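Local coordinates for protein glutamate--LysW ligase ArgX (Sulfolobus tokodaii, PDB 3VPB) that probably joins the amino group of glutamate to the gamma-carboxyl group of the C-terminal glutamate of the carrier protein LysW, using ATP and magnesium, in arginine biosynthesis, at residues A20-V26 and A269-V273; A60-A65 and N76-N82; K93-I99 and K224-V229. All coordinates share one frame. Residue numbers count along the deposited sequence, not the author numbering.

In the fold
The three contacts illustrate how helix packing changes character with its place in a fold. Contact 1 is buried and joins helix 12-23 of the N-terminal preATP-grasp domain to the C-terminal helix 268-280, combining alanine, leucine and valine contacts with a reciprocal amide pair. Contact 2, also buried, stays within the preATP-grasp domain, where the crossover helix 57-69 packs on helix 78-84, which follows the next strand. Contact 3 lies in the ATP-grasp part and is only partly buried: aliphatic side chains inside, a water-linked charged pair outside. Contacts 2 and 3 touch, V80 CG2 lying 3.6 Å from V229 O, and both border the second subunit; contact 1 does neither, its centre 22 and 30 Å from theirs.

Contact 1 of 3, residues A20-V26 and A269-V273; sequences ALEENKV and AQKLV
Segment 20-26 starts on the last turn of helix 12-23 and runs out into a loop; segment 269-273 is helical throughout. The register is set by A20 opposite Q270 (CA-CA 5.6 Å) and L21 opposite V273 (CA-CA 6.3 Å). A20 points its CB at the partner helix, 4.0 Å from A269 CB and 3.8 Å from V273 CG2. L21 (m, t) starts sideways, yet its CD2 reaches V273 CG2 at 3.9 Å. The contact joins the C-terminal end of helix 12-23, in the Rossmann-like preATP-grasp domain, to the C-terminal helix 268-280. N24, the first residue to leave helical angles, is m with its CB directed toward the partner helix, and its amide pairs with that of Q270 (t, p). Two hydrogen bonds join the amides head to head, N24 ND2 to Q270 OE1 (2.7 Å) and Q270 NE2 to N24 OD1 (2.9 Å), while N24 ND2 also donates to A20 O (2.7 Å); N24 CB lies 3.8 Å from CG1 of V273 (t). The helix closes in a Schellman motif: K25, with phi 63°, is the C-prime residue, K25 N bonds to E22 O (3.1 Å) and V26 N to L21 O (3.0 Å). V26 (t) brings its CG2 to 4.1 Å from V273 CG1.

Contact 2 of 3, residues A60-A65 and N76-N82; sequences ALYSSA and NSSDVIN
L61 (t, p) reaches over the first turn of helix 78-84, its CD1 3.3 Å from S78 O and 4.0 Å from S78 CB, its CD2 3.5 Å from N82 OD1. Segment 60-65 is helical throughout; segment 76-82 leaves strand 73-75 through N76 and S77 in extended conformation, with a cis peptide before N76, and turns helical at S78. The two short axes run nearly antiparallel, 165° between their directions and 8.8 Å apart at closest, with L61 and S78 in register (CA-CA 5.3 Å). I81 (m, t) points toward the partner helix: its CG2 lies 3.9 Å from L61 CB, and its CD1 lies 3.5 Å from A60 O and 3.8 Å from S64 CB. A65 CB faces S78 CB at 4.2 Å. S77 (p) is the N-cap, accepting a weak bond from V80 N at S77 OG (3.5 Å).

Helix 57-69 is the crossover between parallel strands 49-52 and 73-75, so the contact packs the crossover helix of a beta-alpha-beta unit of the Rossmann-like domain against the helix that follows its second strand. L89 of the second subunit packs on L61, A65 and N82. S64 and S78 have polar partners outside these segments, S64 OG with T74 OG1 and S78 OG with E68 OE2, which implies that the fit of L61 and I81 carries much of this contact, while the two hydroxyls tie it to T74 and E68.

Contact 3 of 3, residues K93-I99 and K224-V229; sequences KLYREGI and KAVSIV
Two helix ends meet here, that of helix 87-96 running into a loop and that of helix 216-229, with L94 and A225 in register (CA-CA 6.6 Å). I228 (m, t) reaches across from helix 216-229 and has the largest area covered of any residue in the contact: its CD1 lies 3.5 Å from both E97 CB and I99 CG1 and 4.2 Å from L94 CD2, while its CG2 sits 3.9 Å from K93 CB. L94 (m, t) starts sideways but swings its CD2 to 4.0 Å from A225 CB and 4.5 Å from V229 CG1. I99 is m, m, which carries its CD1 to 3.5 Å from K224 CG.

What brings I99 back against the partner is a Schellman motif: G98, at phi 80°, is the C-prime residue, with I99 N bonded to L94 O (3.1 Å) and G98 N to Y95 O (3.1 Å). Both helices belong to the ATP-grasp part of the chain, and L94, I99 and V229 also rest on strand 245-252, whose E250 is a magnesium ligand.

Toward solvent the side chains become long and charged. K224 (t, p, t, t) extends its NZ to a water at 2.5 Å, which in turn donates weakly to E97 OE2 (3.2 Å). E97 folds m, m, and its OE1 makes a long salt bridge to R96 NH2 at 3.7 Å. K93 points its CB toward I228, but its m, m, t, m chain leads away, and its NZ forms a weak, long ion pair with D79 of the second subunit.

Contact 1 of 3, residues A20-V26 and A269-V273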
ATOM      1  N   ALA B  20       7.164 -12.489 -35.847  1.00 19.21           N
ATOM      2  CA  ALA B  20       7.893 -11.719 -36.851  1.00 19.76           C
ATOM      3  C   ALA B  20       9.405 -11.974 -36.821  1.00 19.90           C
ATOM      4  O   ALA B  20      10.060 -11.970 -37.881  1.00 20.58           O
ATOM      5  CB  ALA B  20       7.571 -10.203 -36.729  1.00 18.76           C
ATOM      6  N   LEU B  21       9.965 -12.190 -35.624  1.00 20.04           N
ATOM      7  CA  LEU B  21      11.361 -12.608 -35.496  1.00 21.03           C
ATOM      8  C   LEU B  21      11.555 -13.939 -36.244  1.00 22.20           C
ATOM      9  O   LEU B  21      12.428 -14.045 -37.126  1.00 22.14           O
ATOM     10  CB  LEU B  21      11.810 -12.695 -34.023  1.00 19.65           C
ATOM     11  CG  LEU B  21      11.958 -11.324 -33.318  1.00 20.34           C
ATOM     12  CD1 LEU B  21      11.949 -11.459 -31.789  1.00 20.03           C
ATOM     13  CD2 LEU B  21      13.188 -10.577 -33.780  1.00 18.54           C
ATOM     14  N   GLU B  22      10.705 -14.907 -35.932  1.00 23.36           N
ATOM     15  CA  GLU B  22      10.735 -16.222 -36.589  1.00 25.60           C
ATOM     16  C   GLU B  22      10.629 -16.128 -38.125  1.00 26.21           C
ATOM     17  O   GLU B  22      11.418 -16.754 -38.853  1.00 26.48           O
ATOM     18  CB  GLU B  22       9.597 -17.075 -36.040  1.00 26.06           C
ATOM     19  CG  GLU B  22       9.470 -18.473 -36.663  1.00 30.23           C
ATOM     20  CD  GLU B  22       8.177 -19.188 -36.249  1.00 36.12           C
ATOM     21  OE1 GLU B  22       7.826 -19.163 -35.043  1.00 36.54           O
ATOM     22  OE2 GLU B  22       7.509 -19.768 -37.140  1.00 39.07           O
ATOM     23  N   GLU B  23       9.660 -15.342 -38.605  1.00 25.49           N
ATOM     24  CA  GLU B  23       9.327 -15.260 -40.024  1.00 26.49           C
ATOM     25  C   GLU B  23      10.425 -14.587 -40.832  1.00 25.69           C
ATOM     26  O   GLU B  23      10.545 -14.841 -42.024  1.00 25.98           O
ATOM     27  CB  GLU B  23       8.042 -14.462 -40.218  1.00 26.96           C
ATOM     28  CG  GLU B  23       6.776 -15.264 -40.184  1.00 31.91           C
ATOM     29  CD  GLU B  23       5.522 -14.398 -40.313  1.00 36.29           C
ATOM     30  OE1 GLU B  23       5.520 -13.390 -41.055  1.00 40.17           O
ATOM     31  OE2 GLU B  23       4.517 -14.743 -39.678  1.00 37.58           O
ATOM     32  N   ASN B  24      11.181 -13.707 -40.179  1.00 23.94           N
ATOM     33  CA  ASN B  24      12.296 -12.998 -40.798  1.00 24.08           C
ATOM     34  C   ASN B  24      13.660 -13.647 -40.522  1.00 23.79           C
ATOM     35  O   ASN B  24      14.701 -13.031 -40.782  1.00 24.01           O
ATOM     36  CB  ASN B  24      12.291 -11.520 -40.368  1.00 23.79           C
ATOM     37  CG  ASN B  24      11.100 -10.750 -40.949  1.00 24.33           C
ATOM     38  OD1 ASN B  24      11.211 -10.118 -41.996  1.00 28.62           O
ATOM     39  ND2 ASN B  24       9.959 -10.817 -40.280  1.00 22.55           N
ATOM     40  N   LYS B  25      13.629 -14.865 -39.967  1.00 24.24           N
ATOM     41  CA  LYS B  25      14.818 -15.723 -39.780  1.00 24.97           C
ATOM     42  C   LYS B  25      15.841 -15.093 -38.839  1.00 24.63           C
ATOM     43  O   LYS B  25      17.064 -15.198 -39.038  1.00 24.28           O
ATOM     44  CB  LYS B  25      15.473 -16.090 -41.136  1.00 25.76           C
ATOM     45  CG  LYS B  25      14.488 -16.683 -42.165  1.00 28.77           C
ATOM     46  CD  LYS B  25      13.777 -17.943 -41.658  1.00 34.09           C
ATOM     47  CE  LYS B  25      14.336 -19.230 -42.290  1.00 36.75           C
ATOM     48  NZ  LYS B  25      15.547 -19.769 -41.597  1.00 38.33           N
ATOM     49  N   VAL B  26      15.329 -14.424 -37.815  1.00 23.16           N
ATOM     50  CA  VAL B  26      16.191 -13.790 -36.825  1.00 22.39           C
ATOM     51  C   VAL B  26      16.336 -14.740 -35.650  1.00 22.29           C
ATOM     52  O   VAL B  26      15.335 -15.159 -35.073  1.00 22.03           O
ATOM     53  CB  VAL B  26      15.596 -12.427 -36.354  1.00 21.91           C
ATOM     54  CG1 VAL B  26      16.434 -11.818 -35.245  1.00 20.93           C
ATOM     55  CG2 VAL B  26      15.464 -11.461 -37.525  1.00 21.81           C
ATOM     56  N   ALA B 269       4.696  -5.267 -35.853  1.00 16.57           N
ATOM     57  CA  ALA B 269       5.768  -6.223 -35.497  1.00 17.89           C
ATOM     58  C   ALA B 269       6.751  -6.443 -36.668  1.00 17.93           C
ATOM     59  O   ALA B 269       7.970  -6.512 -36.482  1.00 17.62           O
ATOM     60  CB  ALA B 269       5.178  -7.537 -34.981  1.00 16.99           C
ATOM     61  N   GLN B 270       6.229  -6.483 -37.892  1.00 18.31           N
ATOM     62  CA  GLN B 270       7.106  -6.633 -39.072  1.00 18.67           C
ATOM     63  C   GLN B 270       7.975  -5.400 -39.286  1.00 17.82           C
ATOM     64  O   GLN B 270       9.183  -5.518 -39.591  1.00 17.58           O
ATOM     65  CB  GLN B 270       6.245  -6.926 -40.325  1.00 19.42           C
ATOM     66  CG  GLN B 270       7.039  -7.101 -41.627  1.00 21.01           C
ATOM     67  CD  GLN B 270       8.023  -8.273 -41.582  1.00 21.44           C
ATOM     68  OE1 GLN B 270       7.787  -9.276 -40.916  1.00 22.91           O
ATOM     69  NE2 GLN B 270       9.132  -8.138 -42.304  1.00 22.42           N
ATOM     70  N   LYS B 271       7.380  -4.212 -39.148  1.00 16.53           N
ATOM     71  CA  LYS B 271       8.143  -2.963 -39.290  1.00 16.24           C
ATOM     72  C   LYS B 271       9.256  -2.848 -38.250  1.00 15.68           C
ATOM     73  O   LYS B 271      10.354  -2.381 -38.546  1.00 15.28           O
ATOM     74  CB  LYS B 271       7.221  -1.736 -39.221  1.00 14.97           C
ATOM     75  CG  LYS B 271       6.199  -1.685 -40.365  1.00 18.99           C
ATOM     76  CD  LYS B 271       6.934  -1.382 -41.687  1.00 25.07           C
ATOM     77  CE  LYS B 271       5.984  -1.449 -42.881  1.00 30.58           C
ATOM     78  NZ  LYS B 271       5.003  -0.321 -42.822  1.00 35.17           N
ATOM     79  N   LEU B 272       8.962  -3.272 -37.031  1.00 15.23           N
ATOM     80  CA  LEU B 272       9.979  -3.268 -35.963  1.00 15.26           C
ATOM     81  C   LEU B 272      11.156  -4.200 -36.300  1.00 15.32           C
ATOM     82  O   LEU B 272      12.328  -3.810 -36.193  1.00 15.70           O
ATOM     83  CB  LEU B 272       9.337  -3.739 -34.637  1.00 14.94           C
ATOM     84  CG  LEU B 272      10.316  -3.800 -33.447  1.00 15.72           C
ATOM     85  CD1 LEU B 272      10.928  -2.453 -33.129  1.00 16.30           C
ATOM     86  CD2 LEU B 272       9.594  -4.376 -32.235  1.00 16.88           C
ATOM     87  N   VAL B 273      10.837  -5.431 -36.696  1.00 16.18           N
ATOM     88  CA  VAL B 273      11.870  -6.448 -36.950  1.00 16.70           C
ATOM     89  C   VAL B 273      12.693  -5.979 -38.153  1.00 17.37           C
ATOM     90  O   VAL B 273      13.922  -6.056 -38.144  1.00 17.86           O
ATOM     91  CB  VAL B 273      11.273  -7.853 -37.145  1.00 16.57           C
ATOM     92  CG1 VAL B 273      12.332  -8.822 -37.664  1.00 16.59           C
ATOM     93  CG2 VAL B 273      10.752  -8.379 -35.807  1.00 15.67           C
TER

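Contact 2 of 3, residues A60-A65 and N76-N82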
ATOM      1  N   ALA B  60      10.401  -3.289 -17.097  1.00 14.41           N
ATOM      2  CA  ALA B  60      10.967  -2.794 -18.339  1.00 13.49           C
ATOM      3  C   ALA B  60      12.213  -1.946 -18.067  1.00 13.65           C
ATOM      4  O   ALA B  60      13.248  -2.108 -18.737  1.00 13.87           O
ATOM      5  CB  ALA B  60       9.902  -1.972 -19.139  1.00 13.08           C
ATOM      6  N   LEU B  61      12.097  -1.023 -17.116  1.00 12.50           N
ATOM      7  CA  LEU B  61      13.205  -0.140 -16.752  1.00 12.35           C
ATOM      8  C   LEU B  61      14.424  -0.922 -16.288  1.00 13.00           C
ATOM      9  O   LEU B  61      15.542  -0.712 -16.773  1.00 12.09           O
ATOM     10  CB  LEU B  61      12.769   0.853 -15.667  1.00 12.06           C
ATOM     11  CG  LEU B  61      13.817   1.842 -15.190  1.00 12.49           C
ATOM     12  CD1 LEU B  61      14.353   2.764 -16.359  1.00 12.38           C
ATOM     13  CD2 LEU B  61      13.280   2.674 -14.058  1.00 14.21           C
ATOM     14  N   TYR B  62      14.206  -1.871 -15.394  1.00 12.10           N
ATOM     15  CA  TYR B  62      15.329  -2.554 -14.768  1.00 13.03           C
ATOM     16  C   TYR B  62      15.937  -3.627 -15.659  1.00 13.60           C
ATOM     17  O   TYR B  62      17.170  -3.781 -15.647  1.00 14.54           O
ATOM     18  CB  TYR B  62      14.945  -3.129 -13.392  1.00 13.45           C
ATOM     19  CG  TYR B  62      14.573  -2.064 -12.386  1.00 12.48           C
ATOM     20  CD1 TYR B  62      13.531  -2.261 -11.485  1.00 13.70           C
ATOM     21  CD2 TYR B  62      15.230  -0.837 -12.357  1.00 14.71           C
ATOM     22  CE1 TYR B  62      13.198  -1.255 -10.577  1.00 12.79           C
ATOM     23  CE2 TYR B  62      14.908   0.157 -11.449  1.00 15.77           C
ATOM     24  CZ  TYR B  62      13.872  -0.072 -10.557  1.00 15.69           C
ATOM     25  OH  TYR B  62      13.533   0.901  -9.649  1.00 16.25           O
ATOM     26  N   SER B  63      15.124  -4.356 -16.435  1.00 13.54           N
ATOM     27  CA  SER B  63      15.692  -5.354 -17.348  0.50 12.91           C
ATOM     28  C   SER B  63      16.558  -4.639 -18.379  1.00 13.33           C
ATOM     29  O   SER B  63      17.637  -5.125 -18.715  1.00 13.04           O
ATOM     30  CB  SER B  63      14.614  -6.201 -18.036  0.50 13.22           C
ATOM     31  OG  SER B  63      13.666  -5.407 -18.743  0.50  8.41           O
ATOM     32  N   SER B  64      16.084  -3.484 -18.864  1.00 12.92           N
ATOM     33  CA  SER B  64      16.827  -2.692 -19.859  0.50 13.42           C
ATOM     34  C   SER B  64      18.174  -2.228 -19.276  1.00 14.13           C
ATOM     35  O   SER B  64      19.210  -2.296 -19.930  1.00 13.63           O
ATOM     36  CB  SER B  64      15.984  -1.498 -20.322  0.50 13.44           C
ATOM     37  OG  SER B  64      16.584  -0.797 -21.399  0.50 14.20           O
ATOM     38  N   ALA B  65      18.150  -1.731 -18.040  1.00 13.97           N
ATOM     39  CA  ALA B  65      19.381  -1.282 -17.380  1.00 13.96           C
ATOM     40  C   ALA B  65      20.403  -2.411 -17.230  1.00 14.65           C
ATOM     41  O   ALA B  65      21.603  -2.210 -17.487  1.00 14.70           O
ATOM     42  CB  ALA B  65      19.050  -0.708 -16.022  1.00 14.66           C
ATOM     43  N   ASN B  76      13.095  -0.219 -25.906  1.00 15.84           N
ATOM     44  CA  ASN B  76      13.765   1.065 -25.699  1.00 16.57           C
ATOM     45  C   ASN B  76      14.874   1.041 -24.646  1.00 17.04           C
ATOM     46  O   ASN B  76      14.974   0.103 -23.857  1.00 17.58           O
ATOM     47  CB  ASN B  76      12.726   2.151 -25.334  1.00 16.24           C
ATOM     48  CG  ASN B  76      11.766   2.413 -26.467  1.00 18.00           C
ATOM     49  OD1 ASN B  76      12.180   2.760 -27.558  1.00 16.76           O
ATOM     50  ND2 ASN B  76      10.481   2.176 -26.231  1.00 15.73           N
ATOM     51  N   SER B  77      15.705   2.075 -24.648  1.00 18.03           N
ATOM     52  CA  SER B  77      16.761   2.236 -23.634  1.00 18.58           C
ATOM     53  C   SER B  77      16.194   2.604 -22.244  1.00 18.31           C
ATOM     54  O   SER B  77      15.068   3.105 -22.121  1.00 17.00           O
ATOM     55  CB  SER B  77      17.829   3.240 -24.119  1.00 19.73           C
ATOM     56  OG  SER B  77      17.318   4.567 -24.157  1.00 21.58           O
ATOM     57  N   SER B  78      16.970   2.349 -21.186  1.00 18.39           N
ATOM     58  CA  SER B  78      16.488   2.640 -19.832  1.00 18.99           C
ATOM     59  C   SER B  78      16.268   4.136 -19.669  1.00 19.57           C
ATOM     60  O   SER B  78      15.392   4.558 -18.938  1.00 18.90           O
ATOM     61  CB  SER B  78      17.445   2.082 -18.751  1.00 19.03           C
ATOM     62  OG  SER B  78      18.701   2.738 -18.787  1.00 22.34           O
ATOM     63  N   ASP B  79      17.052   4.946 -20.382  1.00 19.83           N
ATOM     64  CA  ASP B  79      16.921   6.391 -20.245  1.00 21.13           C
ATOM     65  C   ASP B  79      15.589   6.837 -20.865  1.00 19.67           C
ATOM     66  O   ASP B  79      14.898   7.674 -20.291  1.00 20.20           O
ATOM     67  CB  ASP B  79      18.139   7.117 -20.845  1.00 22.97           C
ATOM     68  CG  ASP B  79      19.392   7.047 -19.940  1.00 28.73           C
ATOM     69  OD1 ASP B  79      20.535   7.122 -20.468  1.00 35.94           O
ATOM     70  OD2 ASP B  79      19.257   6.899 -18.703  1.00 35.17           O
ATOM     71  N   VAL B  80      15.206   6.215 -21.975  1.00 17.63           N
ATOM     72  CA  VAL B  80      13.937   6.497 -22.647  1.00 17.94           C
ATOM     73  C   VAL B  80      12.768   5.972 -21.785  1.00 17.31           C
ATOM     74  O   VAL B  80      11.764   6.664 -21.574  1.00 17.39           O
ATOM     75  CB  VAL B  80      13.913   5.861 -24.039  1.00 18.00           C
ATOM     76  CG1 VAL B  80      12.518   5.925 -24.643  1.00 18.88           C
ATOM     77  CG2 VAL B  80      14.945   6.581 -24.961  1.00 18.04           C
ATOM     78  N   ILE B  81      12.913   4.760 -21.274  1.00 16.95           N
ATOM     79  CA  ILE B  81      11.869   4.173 -20.400  1.00 17.15           C
ATOM     80  C   ILE B  81      11.595   5.084 -19.178  1.00 17.89           C
ATOM     81  O   ILE B  81      10.443   5.387 -18.853  1.00 18.76           O
ATOM     82  CB  ILE B  81      12.195   2.711 -20.003  1.00 17.12           C
ATOM     83  CG1 ILE B  81      12.121   1.803 -21.239  1.00 17.77           C
ATOM     84  CG2 ILE B  81      11.173   2.218 -18.965  1.00 15.93           C
ATOM     85  CD1 ILE B  81      12.877   0.452 -21.114  1.00 18.62           C
ATOM     86  N   ASN B  82      12.656   5.547 -18.530  1.00 18.58           N
ATOM     87  CA  ASN B  82      12.553   6.410 -17.346  1.00 20.21           C
ATOM     88  C   ASN B  82      11.761   7.691 -17.664  1.00 20.74           C
ATOM     89  O   ASN B  82      10.821   8.071 -16.940  1.00 20.75           O
ATOM     90  CB  ASN B  82      13.968   6.752 -16.864  1.00 21.98           C
ATOM     91  CG  ASN B  82      14.193   6.502 -15.355  1.00 25.50           C
ATOM     92  OD1 ASN B  82      13.286   6.134 -14.603  1.00 31.90           O
ATOM     93  ND2 ASN B  82      15.421   6.712 -14.920  1.00 31.55           N
TER

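Contact 3 of 3, residues K93-I99 and K224-V229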
ATOM      1  N   LYS B  93      10.840  17.833 -20.608  1.00 18.19           N
ATOM      2  CA  LYS B  93      11.662  17.820 -21.831  1.00 18.88           C
ATOM      3  C   LYS B  93      10.891  18.474 -22.974  1.00 19.21           C
ATOM      4  O   LYS B  93      11.430  19.318 -23.701  1.00 19.34           O
ATOM      5  CB  LYS B  93      12.055  16.402 -22.238  1.00 19.47           C
ATOM      6  CG  LYS B  93      13.109  15.719 -21.372  1.00 23.79           C
ATOM      7  CD  LYS B  93      14.401  16.521 -21.243  1.00 29.69           C
ATOM      8  CE  LYS B  93      15.468  15.747 -20.433  1.00 33.91           C
ATOM      9  NZ  LYS B  93      15.180  15.710 -18.970  1.00 36.36           N
ATOM     10  N   LEU B  94       9.619  18.103 -23.120  1.00 18.82           N
ATOM     11  CA  LEU B  94       8.803  18.647 -24.218  1.00 18.96           C
ATOM     12  C   LEU B  94       8.616  20.164 -24.075  1.00 19.99           C
ATOM     13  O   LEU B  94       8.826  20.928 -25.028  1.00 20.40           O
ATOM     14  CB  LEU B  94       7.437  17.937 -24.273  1.00 18.64           C
ATOM     15  CG  LEU B  94       7.477  16.445 -24.627  1.00 18.74           C
ATOM     16  CD1 LEU B  94       6.069  15.850 -24.611  1.00 18.67           C
ATOM     17  CD2 LEU B  94       8.161  16.183 -25.953  1.00 20.06           C
ATOM     18  N   TYR B  95       8.249  20.589 -22.870  1.00 20.27           N
ATOM     19  CA  TYR B  95       7.977  21.993 -22.613  1.00 22.11           C
ATOM     20  C   TYR B  95       9.196  22.831 -22.915  1.00 23.31           C
ATOM     21  O   TYR B  95       9.090  23.870 -23.554  1.00 23.20           O
ATOM     22  CB  TYR B  95       7.490  22.254 -21.178  1.00 21.60           C
ATOM     23  CG  TYR B  95       7.118  23.706 -20.962  1.00 23.38           C
ATOM     24  CD1 TYR B  95       5.863  24.188 -21.334  1.00 23.69           C
ATOM     25  CD2 TYR B  95       8.046  24.609 -20.421  1.00 24.04           C
ATOM     26  CE1 TYR B  95       5.533  25.542 -21.153  1.00 24.49           C
ATOM     27  CE2 TYR B  95       7.734  25.954 -20.257  1.00 24.29           C
ATOM     28  CZ  TYR B  95       6.485  26.408 -20.623  1.00 26.72           C
ATOM     29  OH  TYR B  95       6.193  27.734 -20.443  1.00 29.08           O
ATOM     30  N   ARG B  96      10.341  22.385 -22.414  1.00 24.77           N
ATOM     31  CA  ARG B  96      11.598  23.080 -22.592  1.00 27.21           C
ATOM     32  C   ARG B  96      11.947  23.344 -24.052  1.00 27.80           C
ATOM     33  O   ARG B  96      12.568  24.363 -24.370  1.00 28.31           O
ATOM     34  CB  ARG B  96      12.700  22.240 -21.968  1.00 27.42           C
ATOM     35  CG  ARG B  96      13.221  22.832 -20.724  1.00 32.46           C
ATOM     36  CD  ARG B  96      14.297  23.821 -21.083  1.00 38.40           C
ATOM     37  NE  ARG B  96      15.392  23.138 -21.762  1.00 44.01           N
ATOM     38  CZ  ARG B  96      16.310  23.745 -22.509  1.00 46.13           C
ATOM     39  NH1 ARG B  96      16.277  25.066 -22.688  1.00 47.05           N
ATOM     40  NH2 ARG B  96      17.257  23.022 -23.084  1.00 47.68           N
ATOM     41  N   GLU B  97      11.557  22.424 -24.927  1.00 28.46           N
ATOM     42  CA  GLU B  97      11.898  22.515 -26.350  1.00 29.83           C
ATOM     43  C   GLU B  97      10.769  23.099 -27.208  1.00 29.84           C
ATOM     44  O   GLU B  97      10.852  23.085 -28.436  1.00 31.01           O
ATOM     45  CB  GLU B  97      12.272  21.148 -26.892  1.00 30.29           C
ATOM     46  CG  GLU B  97      13.234  20.352 -26.036  1.00 34.36           C
ATOM     47  CD  GLU B  97      14.683  20.706 -26.273  1.00 39.14           C
ATOM     48  OE1 GLU B  97      15.117  21.790 -25.827  1.00 41.70           O
ATOM     49  OE2 GLU B  97      15.396  19.881 -26.885  1.00 41.60           O
ATOM     50  N   GLY B  98       9.723  23.622 -26.570  1.00 28.90           N
ATOM     51  CA  GLY B  98       8.654  24.314 -27.289  1.00 27.66           C
ATOM     52  C   GLY B  98       7.614  23.416 -27.953  1.00 27.02           C
ATOM     53  O   GLY B  98       6.906  23.857 -28.872  1.00 28.35           O
ATOM     54  N   ILE B  99       7.513  22.166 -27.510  1.00 24.69           N
ATOM     55  CA  ILE B  99       6.412  21.309 -27.919  1.00 22.89           C
ATOM     56  C   ILE B  99       5.203  21.642 -27.053  1.00 21.90           C
ATOM     57  O   ILE B  99       5.332  21.764 -25.841  1.00 20.99           O
ATOM     58  CB  ILE B  99       6.786  19.828 -27.811  1.00 23.47           C
ATOM     59  CG1 ILE B  99       7.725  19.441 -28.942  1.00 24.54           C
ATOM     60  CG2 ILE B  99       5.546  18.924 -27.798  1.00 23.17           C
ATOM     61  CD1 ILE B  99       7.048  19.298 -30.291  1.00 28.25           C
ATOM     62  N   LYS B 224       9.029  15.733 -33.907  1.00 21.19           N
ATOM     63  CA  LYS B 224       9.792  16.575 -32.999  1.00 21.11           C
ATOM     64  C   LYS B 224       9.751  16.017 -31.560  1.00 21.02           C
ATOM     65  O   LYS B 224      10.787  15.919 -30.883  1.00 20.54           O
ATOM     66  CB  LYS B 224       9.279  18.007 -33.058  1.00 21.62           C
ATOM     67  CG  LYS B 224      10.013  18.988 -32.133  1.00 23.97           C
ATOM     68  CD  LYS B 224      11.431  19.233 -32.607  1.00 29.87           C
ATOM     69  CE  LYS B 224      12.340  19.730 -31.474  1.00 31.71           C
ATOM     70  NZ  LYS B 224      13.790  19.641 -31.884  1.00 35.65           N
ATOM     71  N   ALA B 225       8.561  15.617 -31.118  1.00 20.19           N
ATOM     72  CA  ALA B 225       8.367  15.078 -29.756  1.00 20.16           C
ATOM     73  C   ALA B 225       9.226  13.832 -29.492  1.00 20.86           C
ATOM     74  O   ALA B 225       9.952  13.734 -28.483  1.00 20.06           O
ATOM     75  CB  ALA B 225       6.885  14.788 -29.521  1.00 19.02           C
ATOM     76  N   VAL B 226       9.177  12.899 -30.434  1.00 21.42           N
ATOM     77  CA  VAL B 226       9.986  11.681 -30.361  1.00 23.55           C
ATOM     78  C   VAL B 226      11.494  11.938 -30.432  1.00 23.90           C
ATOM     79  O   VAL B 226      12.281  11.204 -29.819  1.00 24.57           O
ATOM     80  CB  VAL B 226       9.577  10.682 -31.460  1.00 23.63           C
ATOM     81  CG1 VAL B 226      10.401   9.421 -31.351  1.00 25.32           C
ATOM     82  CG2 VAL B 226       8.088  10.351 -31.328  1.00 23.84           C
ATOM     83  N   SER B 227      11.896  12.940 -31.209  1.00 24.63           N
ATOM     84  CA  SER B 227      13.303  13.272 -31.325  1.00 25.28           C
ATOM     85  C   SER B 227      13.820  13.883 -30.040  1.00 24.85           C
ATOM     86  O   SER B 227      14.976  13.670 -29.679  1.00 24.66           O
ATOM     87  CB  SER B 227      13.543  14.225 -32.487  1.00 25.57           C
ATOM     88  OG  SER B 227      13.208  13.598 -33.712  1.00 30.82           O
ATOM     89  N   ILE B 228      12.975  14.645 -29.351  1.00 23.98           N
ATOM     90  CA  ILE B 228      13.367  15.238 -28.072  1.00 24.59           C
ATOM     91  C   ILE B 228      13.678  14.147 -27.041  1.00 25.33           C
ATOM     92  O   ILE B 228      14.655  14.248 -26.296  1.00 24.41           O
ATOM     93  CB  ILE B 228      12.277  16.207 -27.545  1.00 24.12           C
ATOM     94  CG1 ILE B 228      12.302  17.501 -28.363  1.00 24.66           C
ATOM     95  CG2 ILE B 228      12.487  16.555 -26.061  1.00 24.13           C
ATOM     96  CD1 ILE B 228      10.971  18.245 -28.293  1.00 26.79           C
ATOM     97  N   VAL B 229      12.849  13.105 -27.006  1.00 26.04           N
ATOM     98  CA  VAL B 229      12.985  12.071 -25.975  1.00 27.16           C
ATOM     99  C   VAL B 229      13.860  10.898 -26.419  1.00 27.70           C
ATOM    100  O   VAL B 229      14.227  10.062 -25.605  1.00 28.25           O
ATOM    101  CB  VAL B 229      11.607  11.543 -25.469  1.00 26.81           C
ATOM    102  CG1 VAL B 229      10.735  12.680 -24.949  1.00 27.65           C
ATOM    103  CG2 VAL B 229      10.904  10.772 -26.560  1.00 27.70           C
TER
HETATM  104  O   HOH W   1      14.848  20.781 -29.907  1.00 48.26           O